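PDB 6OYC: glycosylation Associate Protein 1 from Streptococcus agalactiae serotype V, which probably acts with its partner accessory Sec proteins in the glycosylation and secretion of a serine-rich cell-surface adhesin. Local coordinates for residues Glu47-Val52 against Leu217-Lys222. Residues are numbered along the deposited sequence; the frame is centred on the assembly and turned at random.
Sequences ESRLVV and LTYLHK
The ring of Tyr219 presents one face to Val51 and its hydroxyl edge to Arg49. Over that face lies CG1 of Val51, while Val51 CG2 approaches the hydroxyl end and comes within 3.5 Å of Tyr219 CE2. At the edge, the guanidinium of Arg49 stands nearly perpendicular to the ring, the planes 85° apart, and holds the hydroxyl side-on, NE and NH2 converging on Tyr219 OH. Arg49 NE donates to Tyr219 OH at 3.0 Å with an N-H...O angle of 149°. The bond from Arg49 NH2 to the same Tyr219 OH is longer, 3.3 Å, and more bent. The oxygen sits somewhat out of the guanidinium plane. The bend at chi3 (71°) of Arg49 brings NE round to the phenol oxygen, and NH2 lies beside it. His3 ND1 also hydrogen-bonds this hydroxyl, so three nitrogens surround the hydroxyl of the buried Tyr219 and probably hold the far end of the ring in place, while Tyr74 meets the ring from the neighbouring strand. Arg49 and Val51, alternate residues of strand 48-52, thus share one side of the parallel sheet, and helix 208-223 packs there through Tyr219: helix-on-sheet packing in a Rossmann-like domain, consistent with the GT-B fold of this accessory Sec protein family.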
loop_
_atom_site.group_PDB
_atom_site.type_symbol
_atom_site.label_atom_id
_atom_site.label_comp_id
_atom_site.label_asym_id
_atom_site.label_seq_id
_atom_site.Cartn_x
_atom_site.Cartn_y
_atom_site.Cartn_z
ATOM N N GLU A 47 12.454 13.549 15.797
ATOM C CA GLU A 47 13.240 12.327 15.759
ATOM C C GLU A 47 12.292 11.136 15.831
ATOM O O GLU A 47 11.408 11.091 16.687
ATOM C CB GLU A 47 14.229 12.305 16.926
ATOM C CG GLU A 47 15.655 11.916 16.554
ATOM C CD GLU A 47 16.305 12.874 15.557
ATOM O OE1 GLU A 47 16.690 12.412 14.460
ATOM O OE2 GLU A 47 16.441 14.083 15.867
ATOM N N SER A 48 12.447 10.186 14.915
ATOM C CA SER A 48 11.529 9.061 14.921
ATOM C C SER A 48 12.198 7.833 14.329
ATOM O O SER A 48 13.198 7.924 13.616
ATOM C CB SER A 48 10.239 9.386 14.170
ATOM O OG SER A 48 10.524 9.748 12.851
ATOM N N ARG A 49 11.628 6.676 14.645
ATOM C CA ARG A 49 12.137 5.412 14.151
ATOM C C ARG A 49 10.967 4.469 13.921
ATOM O O ARG A 49 9.961 4.516 14.634
ATOM C CB ARG A 49 13.147 4.795 15.128
ATOM C CG ARG A 49 13.610 3.412 14.743
ATOM C CD ARG A 49 15.017 3.148 15.234
ATOM N NE ARG A 49 15.040 3.010 16.668
ATOM C CZ ARG A 49 15.812 3.708 17.488
ATOM N NH1 ARG A 49 16.669 4.609 17.019
ATOM N NH2 ARG A 49 15.714 3.489 18.792
ATOM N N LEU A 50 11.110 3.616 12.912
ATOM C CA LEU A 50 10.117 2.603 12.594
ATOM C C LEU A 50 10.473 1.295 13.292
ATOM O O LEU A 50 11.645 0.920 13.361
ATOM C CB LEU A 50 10.058 2.412 11.079
ATOM C CG LEU A 50 8.899 1.655 10.441
ATOM C CD1 LEU A 50 7.644 2.496 10.372
ATOM C CD2 LEU A 50 9.342 1.218 9.040
ATOM N N VAL A 51 9.466 0.614 13.829
ATOM C CA VAL A 51 9.662 -0.632 14.569
ATOM C C VAL A 51 8.813 -1.682 13.864
ATOM O O VAL A 51 7.586 -1.719 14.039
ATOM C CB VAL A 51 9.278 -0.508 16.053
ATOM C CG1 VAL A 51 9.484 -1.828 16.766
ATOM C CG2 VAL A 51 10.058 0.631 16.756
ATOM N N VAL A 52 9.462 -2.553 13.092
ATOM C CA VAL A 52 8.785 -3.462 12.167
ATOM C C VAL A 52 8.767 -4.847 12.786
ATOM O O VAL A 52 9.825 -5.433 13.043
ATOM C CB VAL A 52 9.479 -3.483 10.794
ATOM C CG1 VAL A 52 8.813 -4.508 9.864
ATOM C CG2 VAL A 52 9.441 -2.091 10.178
ATOM N N LEU A 217 9.491 -6.790 23.455
ATOM C CA LEU A 217 9.649 -6.324 24.826
ATOM C C LEU A 217 11.105 -5.978 25.119
ATOM O O LEU A 217 11.378 -5.006 25.830
ATOM C CB LEU A 217 9.097 -7.361 25.802
ATOM C CG LEU A 217 7.601 -7.598 25.561
ATOM C CD1 LEU A 217 7.048 -8.656 26.502
ATOM C CD2 LEU A 217 6.776 -6.309 25.640
ATOM N N THR A 218 12.050 -6.705 24.523
ATOM C CA THR A 218 13.444 -6.296 24.637
ATOM C C THR A 218 13.671 -4.920 24.019
ATOM O O THR A 218 14.363 -4.079 24.611
ATOM C CB THR A 218 14.359 -7.326 23.980
ATOM O OG1 THR A 218 14.277 -8.568 24.690
ATOM C CG2 THR A 218 15.793 -6.827 23.981
ATOM N N TYR A 219 13.100 -4.665 22.832
ATOM C CA TYR A 219 13.249 -3.345 22.218
ATOM C C TYR A 219 12.686 -2.273 23.139
ATOM O O TYR A 219 13.291 -1.212 23.332
ATOM C CB TYR A 219 12.541 -3.291 20.853
ATOM C CG TYR A 219 12.610 -1.907 20.202
ATOM C CD1 TYR A 219 13.673 -1.561 19.368
ATOM C CD2 TYR A 219 11.631 -0.942 20.438
ATOM C CE1 TYR A 219 13.756 -0.293 18.783
ATOM C CE2 TYR A 219 11.711 0.340 19.861
ATOM C CZ TYR A 219 12.774 0.647 19.035
ATOM O OH TYR A 219 12.869 1.894 18.451
ATOM N N LEU A 220 11.500 -2.533 23.682
ATOM C CA LEU A 220 10.841 -1.598 24.579
ATOM C C LEU A 220 11.732 -1.280 25.761
ATOM O O LEU A 220 11.958 -0.107 26.088
ATOM C CB LEU A 220 9.526 -2.199 25.053
ATOM C CG LEU A 220 8.698 -1.373 26.017
ATOM C CD1 LEU A 220 8.311 -0.052 25.376
ATOM C CD2 LEU A 220 7.470 -2.171 26.392
ATOM N N HIS A 221 12.280 -2.329 26.385
ATOM C CA HIS A 221 13.173 -2.166 27.525
ATOM C C HIS A 221 14.413 -1.355 27.159
ATOM O O HIS A 221 14.772 -0.405 27.861
ATOM C CB HIS A 221 13.569 -3.537 28.071
ATOM C CG HIS A 221 14.454 -3.467 29.277
ATOM N ND1 HIS A 221 14.065 -2.855 30.452
ATOM C CD2 HIS A 221 15.712 -3.924 29.489
ATOM C CE1 HIS A 221 15.042 -2.947 31.336
ATOM N NE2 HIS A 221 16.052 -3.591 30.778
ATOM N N LYS A 222 15.074 -1.699 26.053
ATOM C CA LYS A 222 16.371 -1.082 25.778
ATOM C C LYS A 222 16.269 0.250 25.051
ATOM O O LYS A 222 17.147 1.098 25.221
ATOM C CB LYS A 222 17.249 -2.013 24.942
ATOM C CG LYS A 222 17.630 -3.321 25.600
ATOM C CD LYS A 222 18.667 -4.047 24.740
ATOM C CE LYS A 222 20.085 -3.559 25.018
ATOM N NZ LYS A 222 21.101 -4.254 24.167
#